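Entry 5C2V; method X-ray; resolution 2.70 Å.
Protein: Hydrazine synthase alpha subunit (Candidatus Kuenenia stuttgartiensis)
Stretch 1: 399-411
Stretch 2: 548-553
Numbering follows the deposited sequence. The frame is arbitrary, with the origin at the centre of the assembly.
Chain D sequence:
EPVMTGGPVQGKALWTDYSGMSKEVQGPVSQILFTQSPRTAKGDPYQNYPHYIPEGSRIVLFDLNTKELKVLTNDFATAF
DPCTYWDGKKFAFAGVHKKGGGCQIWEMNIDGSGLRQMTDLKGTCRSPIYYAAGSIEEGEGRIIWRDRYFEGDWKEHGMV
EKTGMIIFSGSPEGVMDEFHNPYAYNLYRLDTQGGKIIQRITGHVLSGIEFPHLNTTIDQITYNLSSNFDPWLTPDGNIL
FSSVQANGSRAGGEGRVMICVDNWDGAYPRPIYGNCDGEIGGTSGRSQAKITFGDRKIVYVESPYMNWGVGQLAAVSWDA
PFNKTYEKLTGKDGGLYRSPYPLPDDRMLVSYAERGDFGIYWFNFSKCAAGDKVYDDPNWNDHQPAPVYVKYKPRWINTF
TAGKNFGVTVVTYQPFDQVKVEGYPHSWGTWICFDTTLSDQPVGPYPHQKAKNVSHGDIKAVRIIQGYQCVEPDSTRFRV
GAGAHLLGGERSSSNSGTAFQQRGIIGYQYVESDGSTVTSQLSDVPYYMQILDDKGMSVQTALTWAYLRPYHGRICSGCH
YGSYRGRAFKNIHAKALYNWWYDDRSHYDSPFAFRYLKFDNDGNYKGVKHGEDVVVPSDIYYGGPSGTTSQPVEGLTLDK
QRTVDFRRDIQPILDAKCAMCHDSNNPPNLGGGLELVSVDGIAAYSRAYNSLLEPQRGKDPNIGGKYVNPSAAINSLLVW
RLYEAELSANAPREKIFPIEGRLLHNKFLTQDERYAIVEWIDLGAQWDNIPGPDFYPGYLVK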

# COMPACT_ATOMS: atom_id res chain seq x y z
N THR D 399 -2.05 -1.45 41.20
CA THR D 399 -2.10 -0.11 40.64
C THR D 399 -1.36 0.90 41.52
O THR D 399 -1.54 0.94 42.73
CB THR D 399 -3.54 0.38 40.43
OG1 THR D 399 -3.54 1.78 40.16
CG2 THR D 399 -4.39 0.10 41.67
N PHE D 400 -0.51 1.70 40.89
CA PHE D 400 0.23 2.74 41.59
C PHE D 400 -0.42 4.12 41.48
O PHE D 400 0.16 5.12 41.89
CB PHE D 400 1.68 2.77 41.10
CG PHE D 400 2.51 1.63 41.64
CD1 PHE D 400 2.50 0.39 41.02
CD2 PHE D 400 3.27 1.80 42.78
CE1 PHE D 400 3.25 -0.65 41.53
CE2 PHE D 400 4.03 0.76 43.29
CZ PHE D 400 4.01 -0.47 42.66
N THR D 401 -1.61 4.17 40.90
CA THR D 401 -2.37 5.41 40.87
C THR D 401 -3.77 5.26 41.48
O THR D 401 -4.45 4.26 41.28
CB THR D 401 -2.52 5.96 39.43
OG1 THR D 401 -3.38 7.11 39.44
CG2 THR D 401 -3.10 4.90 38.50
N ALA D 402 -4.17 6.28 42.24
CA ALA D 402 -5.49 6.35 42.86
C ALA D 402 -6.47 7.06 41.93
O ALA D 402 -7.58 7.41 42.34
CB ALA D 402 -5.42 7.03 44.21
N GLY D 403 -6.05 7.29 40.69
CA GLY D 403 -6.82 8.07 39.74
C GLY D 403 -6.36 9.51 39.61
O GLY D 403 -5.19 9.81 39.85
N LYS D 404 -7.28 10.38 39.20
CA LYS D 404 -6.95 11.75 38.80
C LYS D 404 -6.12 12.49 39.85
O LYS D 404 -6.49 12.56 41.02
CB LYS D 404 -8.23 12.52 38.51
CG LYS D 404 -8.13 14.03 38.69
CD LYS D 404 -9.51 14.66 38.78
CE LYS D 404 -9.42 16.15 39.12
NZ LYS D 404 -10.77 16.75 39.33
N ASN D 405 -4.97 13.01 39.40
CA ASN D 405 -4.05 13.78 40.24
C ASN D 405 -3.40 12.97 41.35
O ASN D 405 -2.56 13.48 42.10
CB ASN D 405 -4.75 15.00 40.83
CG ASN D 405 -5.24 15.97 39.77
OD1 ASN D 405 -6.32 16.54 39.89
ND2 ASN D 405 -4.45 16.14 38.72
N PHE D 406 -3.78 11.70 41.47
CA PHE D 406 -3.36 10.86 42.58
C PHE D 406 -2.32 9.80 42.21
O PHE D 406 -2.60 8.91 41.41
CB PHE D 406 -4.57 10.18 43.20
CG PHE D 406 -5.08 10.84 44.45
CD1 PHE D 406 -4.62 10.44 45.69
CD2 PHE D 406 -6.01 11.85 44.38
CE1 PHE D 406 -5.08 11.04 46.84
CE2 PHE D 406 -6.48 12.46 45.53
CZ PHE D 406 -6.01 12.05 46.76
N GLY D 407 -1.14 9.91 42.79
CA GLY D 407 -0.11 8.89 42.64
C GLY D 407 -0.01 8.04 43.90
O GLY D 407 -0.63 8.35 44.91
N VAL D 408 0.76 6.96 43.83
CA VAL D 408 1.02 6.14 45.02
C VAL D 408 2.52 5.87 45.13
O VAL D 408 3.12 5.29 44.22
CB VAL D 408 0.26 4.80 44.99
CG1 VAL D 408 0.53 4.01 46.25
CG2 VAL D 408 -1.24 5.04 44.83
N THR D 409 3.11 6.28 46.25
CA THR D 409 4.56 6.18 46.45
C THR D 409 5.07 4.75 46.29
O THR D 409 4.38 3.79 46.63
CB THR D 409 4.97 6.70 47.84
OG1 THR D 409 4.30 5.94 48.86
CG2 THR D 409 4.62 8.17 47.99
N VAL D 410 6.27 4.62 45.75
CA VAL D 410 6.87 3.31 45.52
C VAL D 410 7.62 2.85 46.77
O VAL D 410 7.98 1.67 46.91
CB VAL D 410 7.83 3.33 44.31
CG1 VAL D 410 9.10 4.09 44.65
CG2 VAL D 410 8.15 1.91 43.84
N VAL D 411 7.84 3.77 47.70
CA VAL D 411 8.57 3.46 48.92
C VAL D 411 7.65 2.94 50.02
O VAL D 411 7.75 1.77 50.42
CB VAL D 411 9.33 4.70 49.45
CG1 VAL D 411 10.11 4.34 50.71
CG2 VAL D 411 10.26 5.25 48.38
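Stretch 2 (548-553) LRPYHG

Stretch 1 folds back on itself as a hairpin. A type II turn from Gly403 to Phe406 reverses the chain and is closed by Phe406 N to Gly403 O at 2.9 Å; beside it, Ala402 N donates to Phe406 O at 3.2 Å, and Val408 N makes a weak bond to Phe400 O at 2.7 Å. The returning arm, 406-408, is a strand, and the chain then runs on as loop to Val411. Stretch 2 has no regular helix or strand. It is built round a second type II turn, from Arg549 to His552, closed by His552 N to Arg549 O at 3.1 Å, with Pro550 at phi/psi -53/135 and Tyr551 at 68/-12. No backbone-to-backbone hydrogen bond links the two stretches, so this is a turn packed on a hairpin rather than an added strand, and no crossing angle applies. From Arg549 to His552 the chain runs roughly with the returning arm 406-408 and against the outgoing arm 401-403; the nearest CA atoms are those of Gly407 and Tyr551, 5.1 Å apart, and of Phe400 and His552, 7.4 Å apart.

The first rule to read here is where glycine is needed. At Gly407 a CB would point toward stretch 2 and fall 2.6 Å from Tyr551 CB, a clash; without one, Gly407 CA can lie 3.9 Å from Tyr551 CB. Gly403 is a different case: at phi/psi 99/-154 a CB would be jammed against the carbonyl O of the preceding residue, so the local backbone alone calls for glycine.

Tyr551 is the residue most covered by the other stretch. Its t rotamer carries the ring past Gly407 along the outgoing chain, where Tyr551 CE2 lies 3.1 Å from Val408 O. At the far end Val410 N donates to Tyr551 OH at 3.2 Å, with an angle of 136°. This is the only hydrogen bond across the contact, and Val410 CG1 adds a contact to Tyr551 OH at 3.4 Å.

Pro550 packs on the hairpin turn: Pro550 CG is 3.7 Å from Gly403 O and 3.8 Å from Asn405 N, while Pro550 CB is 3.7 Å from Phe406 O. A compact ring thus meets mainly backbone. His552 ND1 donates to Pro550 O at 3.0 Å and nearly linearly, at 177°, which helps fix the imidazole within its own stretch. From there His552 CE1 reaches Thr401 CB at 3.5 Å and Phe400 C at 3.6 Å.

Thr401 joins the two themes. Inside the hairpin its hydroxyl takes a bond from Gly403 N, Gly403 N to Thr401 OG1 at 3.0 Å, and gives one, Thr401 OG1 to Phe406 O at 2.8 Å, tying the two arms together. Across the contact the same OG1 lies over one face of the Arg549 guanidinium, and Thr401 CG2 is 4.1 Å from Arg549 CB. Arg549 NH2 comes 3.8 Å from Gly403 CA, but the guanidinium nitrogens find their hydrogen bonds elsewhere in the structure. The design logic is economical: each turn holds its own shape, and packing does most of the joining.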

# COMPACT_ATOMS: atom_id res chain seq x y z
N LEU D 548 0.49 9.13 30.19
CA LEU D 548 1.03 8.69 31.46
C LEU D 548 0.03 8.92 32.58
O LEU D 548 -0.60 9.97 32.65
CB LEU D 548 2.34 9.42 31.77
CG LEU D 548 3.53 9.19 30.85
CD1 LEU D 548 4.66 10.16 31.18
CD2 LEU D 548 4.02 7.75 30.94
N ARG D 549 -0.14 7.93 33.45
CA ARG D 549 -0.91 8.13 34.66
C ARG D 549 -0.06 8.94 35.63
O ARG D 549 1.16 8.99 35.49
CB ARG D 549 -1.33 6.79 35.28
CG ARG D 549 -2.25 5.94 34.40
CD ARG D 549 -3.33 6.77 33.71
NE ARG D 549 -4.10 7.58 34.64
CZ ARG D 549 -5.20 7.16 35.27
NH1 ARG D 549 -5.65 5.93 35.08
NH2 ARG D 549 -5.83 7.98 36.10
N PRO D 550 -0.70 9.62 36.60
CA PRO D 550 0.04 10.42 37.59
C PRO D 550 1.15 9.63 38.29
O PRO D 550 0.94 8.47 38.66
CB PRO D 550 -1.04 10.82 38.59
CG PRO D 550 -2.28 10.89 37.77
CD PRO D 550 -2.16 9.78 36.76
N TYR D 551 2.33 10.25 38.41
CA TYR D 551 3.48 9.68 39.11
C TYR D 551 4.08 8.46 38.39
O TYR D 551 5.19 8.02 38.71
CB TYR D 551 3.10 9.30 40.55
CG TYR D 551 4.20 8.60 41.32
CD1 TYR D 551 5.31 9.29 41.78
CD2 TYR D 551 4.13 7.23 41.57
CE1 TYR D 551 6.32 8.65 42.48
CE2 TYR D 551 5.13 6.58 42.27
CZ TYR D 551 6.22 7.29 42.72
OH TYR D 551 7.22 6.64 43.41
N HIS D 552 3.37 7.94 37.40
CA HIS D 552 3.86 6.82 36.62
C HIS D 552 5.02 7.24 35.73
O HIS D 552 5.24 8.43 35.49
CB HIS D 552 2.74 6.22 35.77
CG HIS D 552 1.85 5.28 36.52
ND1 HIS D 552 1.09 5.69 37.60
CD2 HIS D 552 1.59 3.97 36.35
CE1 HIS D 552 0.41 4.65 38.06
NE2 HIS D 552 0.69 3.60 37.32
N GLY D 553 5.76 6.25 35.25
CA GLY D 553 6.81 6.51 34.30
C GLY D 553 6.96 5.32 33.38
O GLY D 553 6.66 4.19 33.78